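Local coordinates for protein PLP-Dependent L-Arginine Hydroxylase MppP (Streptomyces wadayamensis, PDB 6C9B) that uses pyridoxal 5'-phosphate to oxidise L-arginine, yielding 4-hydroxy-2-ketoarginine and 2-ketoarginine, at residues C87-S90 / S91-M94; L97-S100 / L101-S104; V243-I246 / Y247-I250. All coordinates share one frame; numbering follows the deposited sequence. Where two conformers were deposited one is given.

Contact 1. Residues C87-S90 / S91-M94; sequences CYSS and SVSM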
loop_
_atom_site.group_PDB
_atom_site.type_symbol
_atom_site.label_atom_id
_atom_site.label_comp_id
_atom_site.label_asym_id
_atom_site.label_seq_id
_atom_site.Cartn_x
_atom_site.Cartn_y
_atom_site.Cartn_z
ATOM N N CYS B 87 2.920 7.341 -3.106
ATOM C CA CYS B 87 2.120 6.159 -2.806
ATOM C C CYS B 87 2.944 5.186 -1.974
ATOM O O CYS B 87 4.178 5.233 -1.985
ATOM C CB CYS B 87 1.663 5.450 -4.084
ATOM S SG CYS B 87 0.798 6.588 -5.211
ATOM N N TYR B 88 2.260 4.277 -1.278
ATOM C CA TYR B 88 2.978 3.262 -0.496
ATOM C C TYR B 88 3.940 2.433 -1.339
ATOM O O TYR B 88 4.955 1.944 -0.820
ATOM C CB TYR B 88 2.000 2.314 0.188
ATOM C CG TYR B 88 0.996 2.970 1.092
ATOM C CD1 TYR B 88 1.405 3.707 2.195
ATOM C CD2 TYR B 88 -0.351 2.820 0.880
ATOM C CE1 TYR B 88 0.473 4.303 3.051
ATOM C CE2 TYR B 88 -1.277 3.377 1.737
ATOM C CZ TYR B 88 -0.853 4.119 2.813
ATOM O OH TYR B 88 -1.747 4.703 3.653
ATOM N N SER B 89 3.656 2.235 -2.615
ATOM C CA SER B 89 4.526 1.439 -3.459
ATOM C C SER B 89 4.178 1.746 -4.897
ATOM O O SER B 89 3.114 2.302 -5.190
ATOM C CB SER B 89 4.348 -0.052 -3.230
ATOM O OG SER B 89 3.058 -0.432 -3.707
ATOM N N SER B 90 5.064 1.321 -5.787
ATOM C CA SER B 90 4.770 1.461 -7.204
ATOM C C SER B 90 3.571 0.629 -7.608
ATOM O O SER B 90 2.806 1.041 -8.487
ATOM C CB SER B 90 6.009 1.075 -8.009
ATOM O OG SER B 90 5.734 0.878 -9.381
ATOM N N SER B 91 3.385 -0.546 -7.006
ATOM C CA SER B 91 2.181 -1.314 -7.339
ATOM C C SER B 91 0.902 -0.625 -6.875
ATOM O O SER B 91 -0.131 -0.756 -7.539
ATOM C CB SER B 91 2.236 -2.707 -6.739
ATOM O OG SER B 91 3.310 -3.442 -7.296
ATOM N N VAL B 92 0.919 0.075 -5.735
ATOM C CA VAL B 92 -0.248 0.882 -5.360
ATOM C C VAL B 92 -0.465 2.003 -6.377
ATOM O O VAL B 92 -1.604 2.265 -6.795
ATOM C CB VAL B 92 -0.083 1.418 -3.926
ATOM C CG1 VAL B 92 -1.127 2.492 -3.599
ATOM C CG2 VAL B 92 -0.189 0.290 -2.914
ATOM N N SER B 93 0.612 2.645 -6.832
ATOM C CA SER B 93 0.481 3.618 -7.922
ATOM C C SER B 93 -0.157 2.959 -9.138
ATOM O O SER B 93 -1.024 3.545 -9.811
ATOM C CB SER B 93 1.850 4.173 -8.326
ATOM O OG SER B 93 2.539 4.765 -7.239
ATOM N N MET B 94 0.295 1.746 -9.462
ATOM C CA MET B 94 -0.208 1.042 -10.637
ATOM C C MET B 94 -1.686 0.671 -10.477
ATOM O O MET B 94 -2.448 0.714 -11.444
ATOM C CB MET B 94 0.659 -0.200 -10.892
ATOM C CG MET B 94 0.268 -0.988 -12.112
ATOM S SD MET B 94 0.748 -0.056 -13.579
ATOM C CE MET B 94 -0.682 -0.407 -14.601
#
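S89 and V92 meet where a strand gives way to a helix, and the serine shows how one short side chain can serve a helix start. From CB, which lies 3.9 Å from the amide nitrogen N of S91, the S89 side chain turns its hydroxyl between the backbone N and the carbonyl carbon (chi1 68°). That places OG in front of the first turn, where it accepts from N of V92 at 3.0 Å in a nearly straight bond, 164° at the hydrogen. S89 is thus the N-cap. Its OG also rests 3.4 Å from CG2 of V92, so the capping oxygen has a methyl group against it.

The carbonyl of S89 is gripped twice: N of S93 donates to S89 O at 3.0 Å, and the S93 hydroxyl OG donates to the same oxygen at 3.3 Å, tilted 33° from the carbonyl plane. One residue onward, N of M94 donates to O of S90. Behind the cap, CB of C87 packs against CG1 of V92 at 4.1 Å.

The first turn carries ligand contacts as well: the S91 hydroxyl bonds to N117, to the product and to a phosphate oxygen of the cofactor-modified lysine at position 221, an oxygen that S89 OG reaches weakly. An N-capped helix start facing the phosphate is characteristic of the cofactor site in fold-type I pyridoxal phosphate enzymes.

Contact 2. Residues L97-S100 / L101-S104; sequences LARS and LSAS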
loop_
_atom_site.group_PDB
_atom_site.type_symbol
_atom_site.label_atom_id
_atom_site.label_comp_id
_atom_site.label_asym_id
_atom_site.label_seq_id
_atom_site.Cartn_x
_atom_site.Cartn_y
_atom_site.Cartn_z
ATOM N N LEU B 97 -3.512 3.832 -11.193
ATOM C CA LEU B 97 -3.501 4.130 -12.621
ATOM C C LEU B 97 -4.442 3.198 -13.368
ATOM O O LEU B 97 -5.152 3.605 -14.291
ATOM C CB LEU B 97 -2.075 4.018 -13.163
ATOM C CG LEU B 97 -1.893 4.180 -14.678
ATOM C CD1 LEU B 97 -2.383 5.550 -15.129
ATOM C CD2 LEU B 97 -0.431 3.960 -15.086
ATOM N N ALA B 98 -4.414 1.926 -13.024
ATOM C CA ALA B 98 -5.225 0.961 -13.756
ATOM C C ALA B 98 -6.708 1.250 -13.550
ATOM O O ALA B 98 -7.494 1.227 -14.502
ATOM C CB ALA B 98 -4.873 -0.449 -13.297
ATOM N N ARG B 99 -7.119 1.467 -12.295
ATOM C CA ARG B 99 -8.526 1.754 -12.051
ATOM C C ARG B 99 -8.909 3.074 -12.708
ATOM O O ARG B 99 -10.020 3.204 -13.235
ATOM C CB ARG B 99 -8.822 1.757 -10.549
ATOM C CG ARG B 99 -10.342 1.833 -10.287
ATOM C CD ARG B 99 -10.775 0.880 -9.201
ATOM N NE ARG B 99 -10.367 1.270 -7.860
ATOM C CZ ARG B 99 -10.893 2.283 -7.184
ATOM N NH1 ARG B 99 -10.497 2.507 -5.943
ATOM N NH2 ARG B 99 -11.784 3.092 -7.755
ATOM N N SER B 100 -7.974 4.038 -12.746
ATOM C CA SER B 100 -8.238 5.318 -13.406
ATOM C C SER B 100 -8.386 5.146 -14.914
ATOM O O SER B 100 -9.280 5.746 -15.528
ATOM C CB SER B 100 -7.119 6.303 -13.122
ATOM O OG SER B 100 -7.070 6.615 -11.736
ATOM N N LEU B 101 -7.495 4.365 -15.528
ATOM C CA LEU B 101 -7.609 4.083 -16.959
ATOM C C LEU B 101 -8.953 3.466 -17.303
ATOM O O LEU B 101 -9.523 3.768 -18.357
ATOM C CB LEU B 101 -6.484 3.149 -17.404
ATOM C CG LEU B 101 -5.120 3.796 -17.587
ATOM C CD1 LEU B 101 -4.055 2.706 -17.676
ATOM C CD2 LEU B 101 -5.099 4.642 -18.856
ATOM N N SER B 102 -9.454 2.569 -16.450
ATOM C CA SER B 102 -10.664 1.817 -16.763
ATOM C C SER B 102 -11.873 2.729 -16.901
ATOM O O SER B 102 -12.880 2.316 -17.488
ATOM C CB SER B 102 -10.918 0.737 -15.694
ATOM O OG SER B 102 -11.507 1.277 -14.518
ATOM N N ALA B 103 -11.777 3.975 -16.419
ATOM C CA ALA B 103 -12.875 4.929 -16.562
ATOM C C ALA B 103 -13.117 5.326 -18.014
ATOM O O ALA B 103 -14.249 5.669 -18.372
ATOM C CB ALA B 103 -12.593 6.191 -15.741
ATOM N N SER B 104 -12.075 5.326 -18.860
ATOM C CA SER B 104 -12.217 5.855 -20.210
ATOM C C SER B 104 -11.466 5.074 -21.273
ATOM O O SER B 104 -11.536 5.449 -22.444
ATOM C CB SER B 104 -11.742 7.308 -20.246
ATOM O OG SER B 104 -10.395 7.398 -19.813
#
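L97 and L101, one helical turn apart, supply the apolar part of this contact, in which a helix reaches its last turn. CG of L97 lies 4.0 Å from CD1 of L101, the two branched ends crossing obliquely rather than lying alongside. The L101 side chain also folds over the backbone it follows, its CG 3.3 Å from O of L97, because chi1 of -77° keeps CG beside its own backbone N.

Among the backbone bonds, the regular helical spacing holds for L101 N to L97 O and for S102 N to A98 O, with a further weak bond from S102 N to R99 O. Then the pattern shortens: N of A103 donates to O of S100, three residues back, at 3.2 Å. This donor stands above the carbonyl plane, 61° out of it, an approach far from those of the preceding turn.

A side-chain hydroxyl supplies the remaining bond. OG of S102 donates to O of R99 at 2.8 Å, so the serine folds back onto the final turn of the helix.

The charged group of R99 turns to the dimer interface, where NE makes a salt bridge to E95 of the second subunit. Within the chain, L97 and L101 face strand 152-156 through F154 and C152, A98 and L101 touch L122 of helix 116-124, and S100 packs on V243 and I246 of helix 243-250.

Contact 3. Residues V243-I246 / Y247-I250; sequences VEKI and YSDI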
loop_
_atom_site.group_PDB
_atom_site.type_symbol
_atom_site.label_atom_id
_atom_site.label_comp_id
_atom_site.label_asym_id
_atom_site.label_seq_id
_atom_site.Cartn_x
_atom_site.Cartn_y
_atom_site.Cartn_z
ATOM N N VAL B 243 -6.843 10.026 -11.603
ATOM C CA VAL B 243 -5.805 9.494 -10.718
ATOM C C VAL B 243 -5.801 10.227 -9.378
ATOM O O VAL B 243 -5.532 9.630 -8.339
ATOM C CB VAL B 243 -4.415 9.551 -11.387
ATOM C CG1 VAL B 243 -4.343 8.537 -12.548
ATOM C CG2 VAL B 243 -4.063 10.977 -11.854
ATOM N N GLU B 244 -6.055 11.536 -9.374
ATOM C CA GLU B 244 -6.027 12.255 -8.101
ATOM C C GLU B 244 -7.156 11.817 -7.170
ATOM O O GLU B 244 -6.959 11.683 -5.954
ATOM C CB GLU B 244 -6.098 13.761 -8.353
ATOM C CG GLU B 244 -4.818 14.304 -8.941
ATOM C CD GLU B 244 -5.014 15.677 -9.536
ATOM O OE1 GLU B 244 -5.609 15.788 -10.631
ATOM O OE2 GLU B 244 -4.591 16.642 -8.883
ATOM N N LYS B 245 -8.359 11.628 -7.718
ATOM C CA LYS B 245 -9.504 11.208 -6.911
ATOM C C LYS B 245 -9.310 9.795 -6.385
ATOM O O LYS B 245 -9.518 9.541 -5.195
ATOM C CB LYS B 245 -10.786 11.309 -7.737
ATOM C CG LYS B 245 -12.030 10.639 -7.137
ATOM C CD LYS B 245 -12.380 11.101 -5.728
ATOM C CE LYS B 245 -13.813 10.676 -5.361
ATOM N NZ LYS B 245 -13.972 10.173 -3.963
ATOM N N ILE B 246 -8.853 8.874 -7.233
ATOM C CA ILE B 246 -8.701 7.499 -6.776
ATOM C C ILE B 246 -7.544 7.405 -5.784
ATOM O O ILE B 246 -7.658 6.734 -4.752
ATOM C CB ILE B 246 -8.548 6.539 -7.961
ATOM C CG1 ILE B 246 -9.892 6.487 -8.708
ATOM C CG2 ILE B 246 -8.154 5.127 -7.476
ATOM C CD1 ILE B 246 -9.874 5.696 -10.041
ATOM N N TYR B 247 -6.461 8.152 -6.028
ATOM C CA TYR B 247 -5.395 8.262 -5.024
ATOM C C TYR B 247 -5.981 8.623 -3.672
ATOM O O TYR B 247 -5.709 7.965 -2.656
ATOM C CB TYR B 247 -4.358 9.305 -5.446
ATOM C CG TYR B 247 -3.315 9.613 -4.401
ATOM C CD1 TYR B 247 -3.522 10.582 -3.448
ATOM C CD2 TYR B 247 -2.107 8.923 -4.382
ATOM C CE1 TYR B 247 -2.556 10.868 -2.484
ATOM C CE2 TYR B 247 -1.144 9.200 -3.421
ATOM C CZ TYR B 247 -1.377 10.173 -2.482
ATOM O OH TYR B 247 -0.415 10.440 -1.533
ATOM N N SER B 248 -6.813 9.664 -3.634
ATOM C CA SER B 248 -7.320 10.119 -2.351
ATOM C C SER B 248 -8.311 9.148 -1.721
ATOM O O SER B 248 -8.530 9.213 -0.501
ATOM C CB SER B 248 -7.952 11.497 -2.501
ATOM O OG SER B 248 -9.202 11.431 -3.171
ATOM N N ASP B 249 -8.908 8.244 -2.505
ATOM C CA ASP B 249 -9.736 7.192 -1.922
ATOM C C ASP B 249 -8.885 6.141 -1.224
ATOM O O ASP B 249 -9.371 5.476 -0.302
ATOM C CB ASP B 249 -10.574 6.504 -3.008
ATOM C CG ASP B 249 -11.654 7.396 -3.598
ATOM O OD1 ASP B 249 -12.052 8.401 -2.971
ATOM O OD2 ASP B 249 -12.155 7.052 -4.692
ATOM N N ILE B 250 -7.638 5.979 -1.642
ATOM C CA ILE B 250 -6.771 4.933 -1.088
ATOM C C ILE B 250 -5.913 5.457 0.056
ATOM O O ILE B 250 -5.674 4.730 1.024
ATOM C CB ILE B 250 -5.915 4.297 -2.202
ATOM C CG1 ILE B 250 -6.846 3.530 -3.150
ATOM C CG2 ILE B 250 -4.857 3.326 -1.613
ATOM C CD1 ILE B 250 -6.193 2.930 -4.323
#
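K245 and D249 meet across one turn of a short helix, the amine arriving at the rim of the carboxylate, close to its plane. Bends at chi2 (55°) and chi4 turn the amine back toward the aspartate, and NZ donates to OD1 of D249 at 2.8 Å, meeting that oxygen's syn lone pair, on the side of OD2. CE follows alongside, 3.7 Å from the same OD1, so the aliphatic part of the lysine lies near the acid as well.

S248 bends back onto the same stretch of backbone. Its OG donates to O of K245 at 2.8 Å, and the K245 carbonyl takes a second bond from N of D249 at 3.0 Å, so one oxygen serves a side chain and an amide. The K245-D249 pair is an i to i+4 salt bridge on helix 243-250, a segment of the aminotransferase fold that follows strand 231-235; the K245 amine also forms a long, weak ion pair with D120 of the second subunit.

I246 and I250, also four residues apart, touch through CG2 of I246 and CD1 of I250 at 4.3 Å. Y247 takes a different direction: chi1 of 173° extends the ring away from the preceding turn, while CB stays 3.1 Å from O of V243. E244 O sits at the ring's edge, near its plane, and the phenol hydroxyl is hydrogen-bonded to O of S86 in strand 84-87.

How the contacts relate
Contacts 1 and 2 mark the start and the end of a single helix, 90-101, with centres about 14 Å apart; contact 3 comes much later in the chain yet folds back beside them, its centre about 12 Å from contact 1 and 11 Å from contact 2. The juxtaposition is direct: C87 SG packs on CE2 of Y247 at 3.7 Å, and R99 NH1 lies 3.8 Å from CG2 of I246. Helix 243-250 thus packs along the later part of helix 90-101 and touches the strand end that leads into it, while the start of helix 90-101 faces the cofactor. Residues of all three contacts reach the second subunit, linking this region to the dimer interface.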